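Local coordinates for endonuclease NucS (Pyrococcus abyssi, PDB 2VLD), which cleaves the 3' and 5' single-stranded ends of branched DNA structures and binds single-stranded DNA, acting as a homodimer that interacts with PCNA, at residues R178-H183 with L207-L212; H183-M188 with K218-E223. The protein carries 2 engineered substitutions. All coordinates share one frame; numbering follows the deposited sequence.

Contact 1. Residues R178-H183 with L207-L212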
loop_
_atom_site.group_PDB
_atom_site.type_symbol
_atom_site.label_atom_id
_atom_site.label_comp_id
_atom_site.label_asym_id
_atom_site.label_seq_id
_atom_site.Cartn_x
_atom_site.Cartn_y
_atom_site.Cartn_z
ATOM N N ARG A 178 19.642 24.590 0.078
ATOM C CA ARG A 178 20.782 23.949 -0.579
ATOM C C ARG A 178 20.940 24.527 -1.982
ATOM O O ARG A 178 20.219 25.459 -2.352
ATOM C CB ARG A 178 20.576 22.430 -0.639
ATOM C CG ARG A 178 20.607 21.752 0.725
ATOM C CD ARG A 178 20.581 20.224 0.627
ATOM N NE ARG A 178 20.967 19.585 1.892
ATOM C CZ ARG A 178 20.118 19.130 2.815
ATOM N NH1 ARG A 178 18.801 19.225 2.641
ATOM N NH2 ARG A 178 20.591 18.572 3.924
ATOM N N LYS A 179 21.887 23.996 -2.756
ATOM C CA LYS A 179 21.999 24.348 -4.168
ATOM C C LYS A 179 20.646 24.160 -4.843
ATOM O O LYS A 179 20.046 23.084 -4.760
ATOM C CB LYS A 179 23.036 23.475 -4.878
ATOM C CG LYS A 179 24.383 24.130 -5.143
ATOM C CD LYS A 179 24.944 23.639 -6.474
ATOM C CE LYS A 179 26.405 23.208 -6.370
ATOM N NZ LYS A 179 27.337 24.324 -6.038
ATOM N N ALA A 180 20.167 25.210 -5.499
ATOM C CA ALA A 180 18.890 25.157 -6.190
ATOM C C ALA A 180 19.024 24.401 -7.500
ATOM O O ALA A 180 19.884 24.712 -8.313
ATOM C CB ALA A 180 18.359 26.553 -6.429
ATOM N N ASP A 181 18.171 23.403 -7.690
ATOM C CA ASP A 181 18.185 22.595 -8.900
ATOM C C ASP A 181 17.118 22.992 -9.910
ATOM O O ASP A 181 16.359 23.943 -9.716
ATOM C CB ASP A 181 18.092 21.090 -8.580
ATOM C CG ASP A 181 16.926 20.733 -7.639
ATOM O OD1 ASP A 181 15.932 21.490 -7.530
ATOM O OD2 ASP A 181 17.010 19.661 -7.002
ATOM N N LEU A 182 17.078 22.229 -10.996
ATOM C CA LEU A 182 16.124 22.413 -12.073
ATOM C C LEU A 182 14.706 22.293 -11.544
ATOM O O LEU A 182 13.827 23.060 -11.935
ATOM C CB LEU A 182 16.386 21.353 -13.145
ATOM C CG LEU A 182 16.186 21.620 -14.641
ATOM C CD1 LEU A 182 16.695 22.987 -15.083
ATOM C CD2 LEU A 182 16.871 20.512 -15.444
ATOM N N HIS A 183 14.503 21.339 -10.633
ATOM C CA HIS A 183 13.192 21.091 -10.049
ATOM C C HIS A 183 12.662 22.310 -9.309
ATOM O O HIS A 183 11.504 22.683 -9.476
ATOM C CB HIS A 183 13.210 19.868 -9.124
ATOM C CG HIS A 183 11.854 19.488 -8.622
ATOM N ND1 HIS A 183 11.366 19.910 -7.403
ATOM C CD2 HIS A 183 10.863 18.768 -9.198
ATOM C CE1 HIS A 183 10.138 19.452 -7.244
ATOM N NE2 HIS A 183 9.810 18.754 -8.316
ATOM N N LEU A 207 14.067 33.117 -7.231
ATOM C CA LEU A 207 14.551 31.933 -6.546
ATOM C C LEU A 207 15.598 32.334 -5.514
ATOM O O LEU A 207 16.656 32.828 -5.879
ATOM C CB LEU A 207 15.197 31.002 -7.565
ATOM C CG LEU A 207 15.229 29.485 -7.396
ATOM C CD1 LEU A 207 16.459 29.010 -8.135
ATOM C CD2 LEU A 207 15.270 29.027 -5.950
ATOM N N VAL A 208 15.309 32.114 -4.235
ATOM C CA VAL A 208 16.229 32.491 -3.157
ATOM C C VAL A 208 16.919 31.266 -2.554
ATOM O O VAL A 208 16.276 30.428 -1.924
ATOM C CB VAL A 208 15.520 33.298 -2.039
ATOM C CG1 VAL A 208 16.516 33.740 -0.984
ATOM C CG2 VAL A 208 14.795 34.499 -2.615
ATOM N N ALA A 209 18.233 31.184 -2.746
ATOM C CA ALA A 209 19.030 30.032 -2.340
ATOM C C ALA A 209 20.484 30.474 -2.140
ATOM O O ALA A 209 20.826 31.594 -2.511
ATOM C CB ALA A 209 18.936 28.933 -3.397
ATOM N N PRO A 210 21.339 29.617 -1.531
ATOM C CA PRO A 210 22.772 29.947 -1.420
ATOM C C PRO A 210 23.539 29.854 -2.744
ATOM O O PRO A 210 24.573 30.507 -2.907
ATOM C CB PRO A 210 23.308 28.897 -0.438
ATOM C CG PRO A 210 22.106 28.221 0.138
ATOM C CD PRO A 210 21.039 28.326 -0.884
ATOM N N SER A 211 23.029 29.044 -3.670
ATOM C CA SER A 211 23.636 28.839 -4.983
ATOM C C SER A 211 22.707 27.979 -5.821
ATOM O O SER A 211 21.694 27.490 -5.324
ATOM C CB SER A 211 24.993 28.151 -4.849
ATOM O OG SER A 211 24.892 27.011 -4.016
ATOM N N LEU A 212 23.054 27.784 -7.090
ATOM C CA LEU A 212 22.199 27.022 -7.993
ATOM C C LEU A 212 22.986 26.321 -9.090
ATOM O O LEU A 212 24.063 26.775 -9.462
ATOM C CB LEU A 212 21.111 27.927 -8.594
ATOM C CG LEU A 212 21.469 28.986 -9.643
ATOM C CD1 LEU A 212 20.207 29.533 -10.250
ATOM C CD2 LEU A 212 22.291 30.118 -9.056
#
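L207 has CG anti to its backbone N (chi1 -151°), and this carries its branched end to the methyl of A180. S211 has OG between its backbone N and carbonyl carbon (chi1 49°), and the hydroxyl lies beside the chain of K179. The contact joins parts of the beta-alpha-beta unit formed by strand 170-175, helix 182-199 and strand 203-209 in the C-terminal PD-(D/E)XK nuclease domain. The connection that leads into the helix lies against the end of strand 203-209 and the residues after it.

The backbones join at a single bridge between A180 and L212. Its hydrogen bond runs from A180 N to S211 O, at 2.7 Å and nearly straight (172° at the hydrogen). The CA-H of K179 also faces S211 O, with CA 3.4 Å from that oxygen. In return, L212 CA lies 3.3 Å from A180 O. A180 also pairs through its backbone with T213, the next residue along.

The methyl of A180 points toward the strand and packs among three apolar side chains. A180 CB is 3.5 Å from L207 CD1, the closer of the two leucine methyls. It also meets A209 CB at 3.9 Å and L212 CB at 3.8 Å. L212 makes this touch with CB; its side chain also packs on F227, K217 and L220. L207 in turn rests on V185 and M188, which continues the buried packing onto helix 182-199.

Around K179 and S211 the contact is more open to solvent. K179 lies alongside S211 through its aliphatic part, with CG nearest the hydroxyl. P210 meets the other backbone through CD, 3.3 Å from R178 O.

Contact 2. Residues H183-M188 with K218-E223. Engineered in segment 183-188: M188 (natural residue Leu).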
loop_
_atom_site.group_PDB
_atom_site.type_symbol
_atom_site.label_atom_id
_atom_site.label_comp_id
_atom_site.label_asym_id
_atom_site.label_seq_id
_atom_site.Cartn_x
_atom_site.Cartn_y
_atom_site.Cartn_z
ATOM N N HIS A 183 14.503 21.339 -10.633
ATOM C CA HIS A 183 13.192 21.091 -10.049
ATOM C C HIS A 183 12.662 22.310 -9.309
ATOM O O HIS A 183 11.504 22.683 -9.476
ATOM C CB HIS A 183 13.210 19.868 -9.124
ATOM C CG HIS A 183 11.854 19.488 -8.622
ATOM N ND1 HIS A 183 11.366 19.910 -7.403
ATOM C CD2 HIS A 183 10.863 18.768 -9.198
ATOM C CE1 HIS A 183 10.138 19.452 -7.244
ATOM N NE2 HIS A 183 9.810 18.754 -8.316
ATOM N N ALA A 184 13.519 22.925 -8.499
ATOM C CA ALA A 184 13.185 24.171 -7.820
ATOM C C ALA A 184 12.651 25.208 -8.803
ATOM O O ALA A 184 11.574 25.761 -8.597
ATOM C CB ALA A 184 14.384 24.709 -7.075
ATOM N N VAL A 185 13.391 25.449 -9.883
ATOM C CA VAL A 185 12.993 26.462 -10.856
ATOM C C VAL A 185 11.623 26.137 -11.463
ATOM O O VAL A 185 10.767 27.015 -11.560
ATOM C CB VAL A 185 14.078 26.681 -11.950
ATOM C CG1 VAL A 185 13.611 27.694 -13.001
ATOM C CG2 VAL A 185 15.368 27.167 -11.322
ATOM N N SER A 186 11.416 24.879 -11.846
ATOM C CA SER A 186 10.135 24.418 -12.401
ATOM C C SER A 186 8.996 24.579 -11.402
ATOM O O SER A 186 7.869 24.944 -11.774
ATOM C CB SER A 186 10.225 22.946 -12.797
ATOM O OG SER A 186 11.330 22.724 -13.651
ATOM N N GLN A 187 9.297 24.289 -10.135
ATOM C CA GLN A 187 8.341 24.475 -9.059
ATOM C C GLN A 187 7.931 25.952 -9.027
ATOM O O GLN A 187 6.750 26.286 -9.179
ATOM C CB GLN A 187 8.906 23.964 -7.720
ATOM C CG GLN A 187 7.861 23.866 -6.604
ATOM C CD GLN A 187 8.212 22.899 -5.450
ATOM O OE1 GLN A 187 8.320 21.683 -5.652
ATOM N NE2 GLN A 187 8.331 23.438 -4.230
HETATM N N MSE A 188 8.915 26.840 -8.905
HETATM C CA MSE A 188 8.631 28.266 -8.877
HETATM C C MSE A 188 7.893 28.746 -10.132
HETATM O O MSE A 188 6.950 29.550 -10.039
HETATM C CB MSE A 188 9.906 29.067 -8.689
HETATM C CG MSE A 188 9.627 30.542 -8.571
HETATM SE SE MSE A 188 11.229 31.521 -8.102
HETATM C CE MSE A 188 12.162 31.350 -9.792
ATOM N N LYS A 218 20.239 28.418 -16.117
ATOM C CA LYS A 218 19.826 28.370 -17.516
ATOM C C LYS A 218 18.321 28.536 -17.655
ATOM O O LYS A 218 17.854 29.492 -18.273
ATOM C CB LYS A 218 20.262 27.052 -18.161
ATOM C CG LYS A 218 20.978 27.211 -19.494
ATOM C CD LYS A 218 22.481 27.289 -19.283
ATOM C CE LYS A 218 23.188 27.671 -20.552
ATOM N NZ LYS A 218 23.138 29.145 -20.772
ATOM N N LEU A 219 17.569 27.613 -17.059
ATOM C CA LEU A 219 16.115 27.627 -17.158
ATOM C C LEU A 219 15.508 28.911 -16.597
ATOM O O LEU A 219 14.455 29.347 -17.051
ATOM C CB LEU A 219 15.504 26.385 -16.498
ATOM C CG LEU A 219 13.987 26.177 -16.601
ATOM C CD1 LEU A 219 13.493 26.188 -18.034
ATOM C CD2 LEU A 219 13.571 24.891 -15.913
ATOM N N LEU A 220 16.184 29.522 -15.628
ATOM C CA LEU A 220 15.768 30.823 -15.113
ATOM C C LEU A 220 15.856 31.889 -16.202
ATOM O O LEU A 220 14.863 32.559 -16.500
ATOM C CB LEU A 220 16.612 31.249 -13.907
ATOM C CG LEU A 220 16.389 30.694 -12.500
ATOM C CD1 LEU A 220 17.429 31.282 -11.561
ATOM C CD2 LEU A 220 14.989 30.984 -11.979
ATOM N N GLU A 221 17.043 32.038 -16.791
ATOM C CA GLU A 221 17.262 33.016 -17.856
ATOM C C GLU A 221 16.262 32.771 -18.969
ATOM O O GLU A 221 15.548 33.681 -19.397
ATOM C CB GLU A 221 18.676 32.898 -18.418
ATOM C CG GLU A 221 19.771 33.522 -17.570
ATOM C CD GLU A 221 21.156 33.082 -18.023
ATOM O OE1 GLU A 221 21.350 32.847 -19.239
ATOM O OE2 GLU A 221 22.054 32.965 -17.161
ATOM N N LYS A 222 16.217 31.517 -19.411
ATOM C CA LYS A 222 15.305 31.051 -20.444
ATOM C C LYS A 222 13.853 31.420 -20.156
ATOM O O LYS A 222 13.049 31.541 -21.082
ATOM C CB LYS A 222 15.424 29.531 -20.566
ATOM C CG LYS A 222 14.702 28.912 -21.758
ATOM C CD LYS A 222 14.477 27.414 -21.547
ATOM C CE LYS A 222 15.763 26.604 -21.696
ATOM N NZ LYS A 222 15.600 25.233 -21.147
ATOM N N GLU A 223 13.529 31.613 -18.875
ATOM C CA GLU A 223 12.138 31.671 -18.431
ATOM C C GLU A 223 11.682 33.032 -17.920
ATOM O O GLU A 223 10.494 33.235 -17.666
ATOM C CB GLU A 223 11.896 30.610 -17.358
ATOM C CG GLU A 223 10.470 30.110 -17.298
ATOM C CD GLU A 223 10.059 29.363 -18.554
ATOM O OE1 GLU A 223 10.695 28.337 -18.880
ATOM O OE2 GLU A 223 9.087 29.798 -19.204
#
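Helices 182-199 and 214-223 pack side by side in the C-terminal PD-(D/E)XK nuclease domain, with strand 203-209 lying between them in the chain. Their N-to-C directions differ by 29° over these segments, and the axes come within 9.8 Å. The contact is mainly apolar.

V185 sits at the centre and points toward the second helix. Its CG1 is anti to the backbone N (chi1 177°) and reaches two leucines, 3.7 Å from L220 CD2 and 3.9 Å from L219 CG. V185 CG2 lies against the branch of L220, 3.9 Å from L220 CG. The side chains of V185 and L219 slide past each other in opposite directions. An alanine at V185 would probably open a gap between the helices, with L220 losing both valine methyls it packs on and L219 losing CG1.

S186 flanks the valine. Its OG is hydrogen-bonded to L182 O, one turn back in the same helix, and merely touches the methyl end of L219. One turn on from V185 is the engineered selenomethionine M188, which also packs on L225. Its chain bends at the last torsion and crosses L220 at about a right angle, with M188 CE 3.6 Å from L220 CD2.

How the contacts relate
The centres of the two contacts lie about 10 Å apart in the C-terminal nuclease domain, and both use helix 182-199. Segments 178-183 and 183-188 overlap at H183, which touches neither 207-212 nor 218-223. Along the chain these two come first, then 207-212 and 218-223. Contact 1 holds the entry to the helix at the end of strand 203-209, and contact 2 sets helix 214-223 beside helix 182-199. Packing joins them directly, with L207 CD1 3.8 Å from V185 CG2 and L212 CD1 3.5 Å from L220 CD1. H183 NE2 is hydrogen-bonded to E101 of the second subunit, so this packed region adjoins the dimer interface.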